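Long-range contact in oligopeptide-binding protein oppA (Lactococcus lactis, PDB 3DRF), which captures oligopeptides in a voluminous, venus-fly-trap cavity for uptake by the OppABCDF ABC transporter: residues A[359-373]-A[516-528]. Sequence-based numbering, arbitrary orientation.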
ATOM      1  N   SER A 359      16.821   3.067   3.674  1.00  7.98           N
ATOM      2  CA  SER A 359      16.457   1.902   2.827  1.00  8.96           C
ATOM      3  C   SER A 359      14.934   1.780   2.727  1.00  8.82           C
ATOM      4  O   SER A 359      14.232   2.541   3.271  1.00  8.48           O
ATOM      5  CB  SER A 359      17.055   0.610   3.403  1.00 10.15           C
ATOM      6  OG  SER A 359      16.172   0.086   4.363  1.00 10.90           O
ATOM      7  N   LEU A 360      14.494   0.788   1.964  1.00  9.73           N
ATOM      8  CA  LEU A 360      13.071   0.536   1.754  1.00  9.76           C
ATOM      9  C   LEU A 360      12.373  -0.324   2.816  1.00  9.42           C
ATOM     10  O   LEU A 360      11.208  -0.446   2.811  1.00  9.15           O
ATOM     11  CB  LEU A 360      12.850  -0.098   0.360  1.00 10.93           C
ATOM     12  CG  LEU A 360      13.357   0.767  -0.838  1.00 10.72           C
ATOM     13  CD1 LEU A 360      13.344  -0.054  -2.151  1.00 13.93           C
ATOM     14  CD2 LEU A 360      12.498   2.038  -0.938  1.00 13.40           C
ATOM     15  N   ILE A 361      13.136  -0.851   3.738  1.00  9.30           N
ATOM     16  CA  ILE A 361      12.566  -1.719   4.801  1.00  9.86           C
ATOM     17  C   ILE A 361      12.417  -0.922   6.117  1.00  9.72           C
ATOM     18  O   ILE A 361      13.399  -0.532   6.690  1.00 10.40           O
ATOM     19  CB  ILE A 361      13.436  -2.970   5.050  1.00 10.01           C
ATOM     20  CG1 ILE A 361      13.651  -3.803   3.739  1.00 10.35           C
ATOM     21  CG2 ILE A 361      12.787  -3.817   6.151  1.00 11.30           C
ATOM     22  CD1 ILE A 361      12.344  -4.432   3.144  1.00  9.46           C
ATOM     23  N   PRO A 362      11.218  -0.717   6.590  1.00  9.31           N
ATOM     24  CA  PRO A 362      11.035   0.205   7.714  1.00  9.05           C
ATOM     25  C   PRO A 362      11.311  -0.430   9.099  1.00  8.77           C
ATOM     26  O   PRO A 362      11.335  -1.591   9.209  1.00  8.90           O
ATOM     27  CB  PRO A 362       9.560   0.641   7.600  1.00  9.58           C
ATOM     28  CG  PRO A 362       8.892  -0.513   6.990  1.00  9.65           C
ATOM     29  CD  PRO A 362       9.923  -1.065   5.972  1.00  9.57           C
ATOM     30  N   PRO A 363      11.464   0.413  10.099  1.00  9.66           N
ATOM     31  CA  PRO A 363      11.859  -0.025  11.464  1.00 10.28           C
ATOM     32  C   PRO A 363      10.924  -1.004  12.124  1.00 10.36           C
ATOM     33  O   PRO A 363      11.370  -1.781  12.881  1.00 10.47           O
ATOM     34  CB  PRO A 363      11.865   1.303  12.277  1.00 11.40           C
ATOM     35  CG  PRO A 363      12.192   2.381  11.283  1.00 11.36           C
ATOM     36  CD  PRO A 363      11.561   1.900   9.938  1.00 10.09           C
ATOM     37  N   ILE A 364       9.643  -0.953  11.815  1.00 10.06           N
ATOM     38  CA  ILE A 364       8.714  -1.946  12.376  1.00 10.82           C
ATOM     39  C   ILE A 364       9.173  -3.405  12.129  1.00 10.66           C
ATOM     40  O   ILE A 364       8.958  -4.250  12.922  1.00 12.05           O
ATOM     41  CB  ILE A 364       7.259  -1.707  11.898  1.00 11.54           C
ATOM     42  CG1 ILE A 364       6.293  -2.600  12.718  1.00 13.50           C
ATOM     43  CG2 ILE A 364       7.120  -1.894  10.370  1.00 11.47           C
ATOM     44  CD1 ILE A 364       4.931  -2.166  12.667  1.00 16.63           C
ATOM     45  N   PHE A 365       9.845  -3.642  11.001  1.00 10.34           N
ATOM     46  CA  PHE A 365      10.427  -4.946  10.660  1.00 10.64           C
ATOM     47  C   PHE A 365      11.876  -5.045  11.168  1.00 11.64           C
ATOM     48  O   PHE A 365      12.794  -5.120  10.465  1.00 11.29           O
ATOM     49  CB  PHE A 365      10.345  -5.209   9.145  1.00 10.45           C
ATOM     50  CG  PHE A 365       8.945  -5.122   8.584  1.00 10.33           C
ATOM     51  CD1 PHE A 365       7.909  -5.852   9.126  1.00 11.04           C
ATOM     52  CD2 PHE A 365       8.694  -4.348   7.483  1.00  9.96           C
ATOM     53  CE1 PHE A 365       6.659  -5.773   8.645  1.00 12.25           C
ATOM     54  CE2 PHE A 365       7.380  -4.290   6.937  1.00 11.07           C
ATOM     55  CZ  PHE A 365       6.376  -5.000   7.539  1.00 12.61           C
ATOM     56  N   LYS A 366      11.985  -5.006  12.481  1.00 13.58           N
ATOM     57  CA  LYS A 366      13.249  -4.759  13.160  1.00 15.68           C
ATOM     58  C   LYS A 366      14.275  -5.844  12.887  1.00 15.55           C
ATOM     59  O   LYS A 366      15.430  -5.551  12.838  1.00 16.48           O
ATOM     60  CB  LYS A 366      13.002  -4.654  14.669  1.00 16.52           C
ATOM     61  CG  LYS A 366      14.288  -4.541  15.503  1.00 20.32           C
ATOM     62  CD  LYS A 366      13.980  -4.644  17.010  1.00 24.23           C
ATOM     63  CE  LYS A 366      14.976  -3.882  17.910  1.00 26.08           C
ATOM     64  NZ  LYS A 366      16.330  -4.412  17.890  1.00 28.68           N
ATOM     65  N   GLN A 367      13.818  -7.071  12.690  1.00 15.56           N
ATOM     66  CA  GLN A 367      14.660  -8.220  12.413  1.00 16.02           C
ATOM     67  C   GLN A 367      15.421  -8.081  11.064  1.00 15.25           C
ATOM     68  O   GLN A 367      16.385  -8.738  10.851  1.00 14.68           O
ATOM     69  CB  GLN A 367      13.785  -9.524  12.485  1.00 17.25           C
ATOM     70  CG  GLN A 367      12.833  -9.774  13.800  1.00 20.48           C
ATOM     71  CD  GLN A 367      11.605 -10.802  13.653  1.00 23.80           C
ATOM     72  OE1 GLN A 367      11.082 -11.002  12.612  1.00 26.77           O
ATOM     73  NE2 GLN A 367      11.195 -11.382  14.748  1.00 24.95           N
ATOM     74  N   PHE A 368      14.904  -7.267  10.148  1.00 14.64           N
ATOM     75  CA  PHE A 368      15.438  -7.231   8.786  1.00 15.19           C
ATOM     76  C   PHE A 368      16.097  -5.894   8.361  1.00 16.22           C
ATOM     77  O   PHE A 368      16.548  -5.779   7.262  1.00 15.66           O
ATOM     78  CB  PHE A 368      14.366  -7.803   7.818  1.00 15.18           C
ATOM     79  CG  PHE A 368      14.008  -9.248   8.098  1.00 15.45           C
ATOM     80  CD1 PHE A 368      12.725  -9.643   8.355  1.00 17.60           C
ATOM     81  CD2 PHE A 368      14.983 -10.216   8.122  1.00 15.35           C
ATOM     82  CE1 PHE A 368      12.448 -10.937   8.605  1.00 17.63           C
ATOM     83  CE2 PHE A 368      14.715 -11.505   8.383  1.00 16.87           C
ATOM     84  CZ  PHE A 368      13.441 -11.895   8.613  1.00 17.40           C
ATOM     85  N   THR A 369      16.223  -4.945   9.300  1.00 17.82           N
ATOM     86  CA  THR A 369      16.934  -3.647   9.107  1.00 18.96           C
ATOM     87  C   THR A 369      18.374  -3.724   9.583  1.00 20.17           C
ATOM     88  O   THR A 369      18.696  -4.585  10.331  1.00 20.61           O
ATOM     89  CB  THR A 369      16.214  -2.459   9.866  1.00 18.86           C
ATOM     90  OG1 THR A 369      16.267  -2.663  11.280  1.00 19.57           O
ATOM     91  CG2 THR A 369      14.777  -2.359   9.457  1.00 18.67           C
ATOM     92  N   SER A 370      19.222  -2.795   9.112  1.00 21.03           N
ATOM     93  CA  SER A 370      20.642  -2.757   9.505  1.00 22.03           C
ATOM     94  C   SER A 370      21.144  -1.322   9.453  1.00 22.89           C
ATOM     95  O   SER A 370      21.034  -0.676   8.474  1.00 22.74           O
ATOM     96  CB  SER A 370      21.469  -3.605   8.524  1.00 22.06           C
ATOM     97  OG  SER A 370      22.831  -3.567   8.871  1.00 22.06           O
ATOM     98  N   SER A 371      21.767  -0.871  10.539  1.00 24.06           N
ATOM     99  CA  SER A 371      22.440   0.414  10.558  1.00 24.62           C
ATOM    100  C   SER A 371      23.664   0.425   9.627  1.00 24.08           C
ATOM    101  O   SER A 371      24.188   1.455   9.366  1.00 24.96           O
ATOM    102  CB  SER A 371      22.766   0.818  12.010  1.00 25.27           C
ATOM    103  OG  SER A 371      23.751  -0.019  12.562  1.00 26.65           O
ATOM    104  N   SER A 372      24.120  -0.711   9.190  1.00 22.84           N
ATOM    105  CA  SER A 372      25.046  -0.793   8.152  1.00 21.75           C
ATOM    106  C   SER A 372      24.541  -0.050   6.897  1.00 19.64           C
ATOM    107  O   SER A 372      25.343   0.497   6.252  1.00 20.44           O
ATOM    108  CB  SER A 372      25.437  -2.281   7.868  1.00 22.13           C
ATOM    109  OG  SER A 372      24.559  -3.037   6.969  1.00 22.81           O
ATOM    110  N   VAL A 373      23.259  -0.086   6.548  1.00 16.69           N
ATOM    111  CA  VAL A 373      22.876   0.298   5.194  1.00 14.57           C
ATOM    112  C   VAL A 373      22.786   1.815   5.079  1.00 13.96           C
ATOM    113  O   VAL A 373      22.120   2.468   5.840  1.00 13.07           O
ATOM    114  CB  VAL A 373      21.541  -0.384   4.747  1.00 13.98           C
ATOM    115  CG1 VAL A 373      21.076   0.130   3.410  1.00 14.47           C
ATOM    116  CG2 VAL A 373      21.749  -1.926   4.645  1.00 13.59           C
ATOM    117  N   PRO A 516      16.616 -17.968   9.114  1.00  7.11           N
ATOM    118  CA  PRO A 516      16.548 -16.510   9.257  1.00  7.80           C
ATOM    119  C   PRO A 516      17.899 -15.763   9.095  1.00  7.55           C
ATOM    120  O   PRO A 516      17.891 -14.643   8.715  1.00  7.06           O
ATOM    121  CB  PRO A 516      15.928 -16.273  10.635  1.00  9.64           C
ATOM    122  CG  PRO A 516      15.803 -17.528  11.257  1.00  9.59           C
ATOM    123  CD  PRO A 516      16.099 -18.650  10.318  1.00  7.34           C
ATOM    124  N   THR A 517      19.003 -16.420   9.418  1.00  6.65           N
ATOM    125  CA  THR A 517      20.333 -15.850   9.166  1.00  6.79           C
ATOM    126  C   THR A 517      20.496 -15.536   7.658  1.00  6.37           C
ATOM    127  O   THR A 517      20.953 -14.500   7.298  1.00  6.59           O
ATOM    128  CB  THR A 517      21.432 -16.838   9.561  1.00  6.86           C
ATOM    129  OG1 THR A 517      21.164 -17.290  10.902  1.00  8.31           O
ATOM    130  CG2 THR A 517      22.809 -16.146   9.465  1.00  8.02           C
ATOM    131  N   TYR A 518      20.127 -16.506   6.833  1.00  5.84           N
ATOM    132  CA  TYR A 518      20.201 -16.375   5.370  1.00  6.29           C
ATOM    133  C   TYR A 518      19.212 -15.283   4.876  1.00  6.09           C
ATOM    134  O   TYR A 518      19.571 -14.486   4.126  1.00  6.17           O
ATOM    135  CB  TYR A 518      19.930 -17.776   4.757  1.00  6.09           C
ATOM    136  CG  TYR A 518      20.085 -17.760   3.234  1.00  6.50           C
ATOM    137  CD1 TYR A 518      21.229 -18.278   2.634  1.00  7.96           C
ATOM    138  CD2 TYR A 518      19.096 -17.190   2.395  1.00  6.60           C
ATOM    139  CE1 TYR A 518      21.368 -18.254   1.256  1.00  7.33           C
ATOM    140  CE2 TYR A 518      19.270 -17.173   1.015  1.00  6.30           C
ATOM    141  CZ  TYR A 518      20.392 -17.685   0.463  1.00  7.11           C
ATOM    142  OH  TYR A 518      20.648 -17.712  -0.896  1.00  8.37           O
ATOM    143  N   ARG A 519      18.004 -15.275   5.424  1.00  5.69           N
ATOM    144  CA  ARG A 519      17.018 -14.270   5.030  1.00  5.74           C
ATOM    145  C   ARG A 519      17.434 -12.868   5.448  1.00  6.02           C
ATOM    146  O   ARG A 519      17.275 -11.986   4.670  1.00  6.48           O
ATOM    147  CB  ARG A 519      15.646 -14.663   5.585  1.00  6.04           C
ATOM    148  CG  ARG A 519      14.567 -13.925   4.801  1.00  5.62           C
ATOM    149  CD  ARG A 519      13.155 -14.351   5.308  1.00  5.47           C
ATOM    150  NE  ARG A 519      12.127 -13.830   4.344  1.00  5.82           N
ATOM    151  CZ  ARG A 519      10.983 -13.259   4.685  1.00  5.46           C
ATOM    152  NH1 ARG A 519      10.618 -13.141   5.929  1.00  7.29           N
ATOM    153  NH2 ARG A 519      10.201 -12.840   3.713  1.00  6.15           N
ATOM    154  N   LYS A 520      18.046 -12.714   6.609  1.00  6.08           N
ATOM    155  CA  LYS A 520      18.566 -11.396   6.988  1.00  7.10           C
ATOM    156  C   LYS A 520      19.621 -10.880   6.000  1.00  6.78           C
ATOM    157  O   LYS A 520      19.547  -9.776   5.589  1.00  6.67           O
ATOM    158  CB  LYS A 520      19.171 -11.465   8.405  1.00  8.22           C
ATOM    159  CG  LYS A 520      19.591 -10.084   8.974  1.00 11.80           C
ATOM    160  CD  LYS A 520      20.285 -10.308  10.368  1.00 16.93           C
ATOM    161  CE  LYS A 520      20.650  -8.971  11.106  1.00 20.62           C
ATOM    162  NZ  LYS A 520      19.504  -8.544  11.883  1.00 23.50           N
ATOM    163  N   ALA A 521      20.574 -11.720   5.629  1.00  6.47           N
ATOM    164  CA  ALA A 521      21.591 -11.335   4.628  1.00  6.69           C
ATOM    165  C   ALA A 521      20.981 -11.043   3.250  1.00  6.76           C
ATOM    166  O   ALA A 521      21.440 -10.152   2.588  1.00  7.50           O
ATOM    167  CB  ALA A 521      22.713 -12.416   4.546  1.00  7.40           C
ATOM    168  N   ALA A 522      19.960 -11.795   2.876  1.00  6.33           N
ATOM    169  CA  ALA A 522      19.260 -11.506   1.637  1.00  6.16           C
ATOM    170  C   ALA A 522      18.548 -10.154   1.692  1.00  5.97           C
ATOM    171  O   ALA A 522      18.623  -9.423   0.779  1.00  6.66           O
ATOM    172  CB  ALA A 522      18.287 -12.645   1.381  1.00  6.70           C
ATOM    173  N   PHE A 523      17.926  -9.837   2.811  1.00  6.67           N
ATOM    174  CA  PHE A 523      17.296  -8.516   2.995  1.00  6.76           C
ATOM    175  C   PHE A 523      18.336  -7.387   2.950  1.00  7.08           C
ATOM    176  O   PHE A 523      18.074  -6.386   2.397  1.00  7.54           O
ATOM    177  CB  PHE A 523      16.477  -8.447   4.312  1.00  6.64           C
ATOM    178  CG  PHE A 523      14.990  -8.739   4.126  1.00  7.34           C
ATOM    179  CD1 PHE A 523      14.155  -7.896   3.412  1.00  7.56           C
ATOM    180  CD2 PHE A 523      14.435  -9.877   4.677  1.00  6.77           C
ATOM    181  CE1 PHE A 523      12.810  -8.161   3.249  1.00  8.62           C
ATOM    182  CE2 PHE A 523      13.060 -10.147   4.546  1.00  7.41           C
ATOM    183  CZ  PHE A 523      12.264  -9.291   3.813  1.00  7.10           C
ATOM    184  N   VAL A 524      19.497  -7.594   3.552  1.00  6.75           N
ATOM    185  CA  VAL A 524      20.548  -6.549   3.523  1.00  7.39           C
ATOM    186  C   VAL A 524      21.017  -6.325   2.061  1.00  7.40           C
ATOM    187  O   VAL A 524      21.171  -5.231   1.641  1.00  7.27           O
ATOM    188  CB  VAL A 524      21.745  -6.931   4.444  1.00  8.43           C
ATOM    189  CG1 VAL A 524      22.966  -6.034   4.142  1.00  9.24           C
ATOM    190  CG2 VAL A 524      21.348  -6.793   5.905  1.00 10.53           C
ATOM    191  N   LYS A 525      21.279  -7.406   1.364  1.00  7.35           N
ATOM    192  CA  LYS A 525      21.747  -7.326  -0.050  1.00  6.98           C
ATOM    193  C   LYS A 525      20.742  -6.586  -0.930  1.00  7.21           C
ATOM    194  O   LYS A 525      21.116  -5.733  -1.664  1.00  7.67           O
ATOM    195  CB  LYS A 525      22.114  -8.710  -0.597  1.00  7.45           C
ATOM    196  CG  LYS A 525      22.660  -8.620  -2.044  1.00  7.60           C
ATOM    197  CD  LYS A 525      23.029 -10.004  -2.584  1.00  9.71           C
ATOM    198  CE  LYS A 525      23.821  -9.951  -3.889  1.00 11.15           C
ATOM    199  NZ  LYS A 525      23.012  -9.342  -5.009  1.00 11.52           N
ATOM    200  N   TYR A 526      19.474  -6.933  -0.787  1.00  6.40           N
ATOM    201  CA  TYR A 526      18.384  -6.239  -1.466  1.00  6.16           C
ATOM    202  C   TYR A 526      18.367  -4.726  -1.178  1.00  6.10           C
ATOM    203  O   TYR A 526      18.241  -3.939  -2.062  1.00  6.48           O
ATOM    204  CB  TYR A 526      17.069  -6.859  -0.988  1.00  6.13           C
ATOM    205  CG  TYR A 526      15.824  -6.095  -1.431  1.00  5.91           C
ATOM    206  CD1 TYR A 526      15.475  -5.976  -2.783  1.00  5.90           C
ATOM    207  CD2 TYR A 526      14.995  -5.491  -0.487  1.00  6.59           C
ATOM    208  CE1 TYR A 526      14.305  -5.264  -3.151  1.00  6.60           C
ATOM    209  CE2 TYR A 526      13.864  -4.796  -0.854  1.00  6.71           C
ATOM    210  CZ  TYR A 526      13.548  -4.666  -2.187  1.00  6.13           C
ATOM    211  OH  TYR A 526      12.406  -3.960  -2.593  1.00  7.36           O
ATOM    212  N   GLN A 527      18.475  -4.374   0.090  1.00  6.40           N
ATOM    213  CA  GLN A 527      18.493  -2.955   0.468  1.00  6.77           C
ATOM    214  C   GLN A 527      19.700  -2.190  -0.147  1.00  7.08           C
ATOM    215  O   GLN A 527      19.564  -1.137  -0.661  1.00  7.41           O
ATOM    216  CB  GLN A 527      18.495  -2.801   2.001  1.00  6.79           C
ATOM    217  CG  GLN A 527      17.135  -3.228   2.695  1.00  7.13           C
ATOM    218  CD  GLN A 527      17.282  -3.343   4.226  1.00  8.74           C
ATOM    219  OE1 GLN A 527      17.310  -2.371   4.918  1.00 10.07           O
ATOM    220  NE2 GLN A 527      17.333  -4.516   4.699  1.00 10.50           N
ATOM    221  N   GLU A 528      20.873  -2.799  -0.085  1.00  6.89           N
ATOM    222  CA  GLU A 528      22.072  -2.214  -0.670  1.00  7.35           C
ATOM    223  C   GLU A 528      21.932  -2.132  -2.184  1.00  7.26           C
ATOM    224  O   GLU A 528      22.245  -1.139  -2.749  1.00  7.43           O
ATOM    225  CB  GLU A 528      23.290  -3.117  -0.372  1.00  7.76           C
ATOM    226  CG  GLU A 528      23.791  -3.147   1.118  1.00  9.64           C
ATOM    227  CD  GLU A 528      24.804  -4.256   1.361  1.00 11.70           C
ATOM    228  OE1 GLU A 528      24.895  -5.213   0.602  1.00 13.03           O
ATOM    229  OE2 GLU A 528      25.478  -4.101   2.347  1.00 15.53           O
TER
HETATM  230  O   HOH W   1      17.056   0.213  -0.079  1.00 10.22           O
HETATM  231  O   HOH W   2      17.992  -6.192  12.409  1.00 33.55           O
HETATM  232  O   HOH W   3      21.151  -5.512  12.078  1.00 41.65           O
HETATM  233  O   HOH W   4      17.992  -0.987   7.323  1.00 16.23           O
HETATM  234  O   HOH W   5      25.546  -2.106   4.143  1.00 23.06           O
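Gln527 of helix 516-533 reaches into the curl of loop 359-373, and each of its side-chain atoms meets the loop. CB meets Ser359 CB at 4.0 Å and also Val373 CG1. CG, anti to its own carbonyl carbon (chi1 -69°), comes 3.7 Å from Ile361 CG1, the two side chains crossing at about a right angle. CD lies 3.6 Å from Ser359 OG. OE1 accepts from Ser359 OG at 2.8 Å. NE2 donates to Phe368 O at 3.0 Å, in that carbonyl's plane, and also to Phe523 O one turn back, from above the carbonyl plane and opposite the helical N-H of Gln527; an acceptor role at OE1 and two donor roles at NE2 fix the flip of the amide. Ser359 OG in turn accepts from Ile361 N, an ST turn.

One helical turn before Gln527, Phe523 takes the ring of Phe368 in an offset stack, centroids 4.7 Å apart and planes 29° apart. Phe368 CB sits over the face of Phe523, while the edge of the Phe368 ring meets Lys520 CA. Arg519 NH1 approaches this ring 3.9 Å from Phe368 CE1, planes 76° apart; its guanidinium is held by Asp509, Glu478 and Ile508 O.

Helix 499-508 packs against Phe523 and Tyr526. This is a loop-on-helix contact, held together by a buried glutamine amide and an offset Phe-Phe stack, within the periplasmic-binding-protein-like fold of family 5 solute receptors.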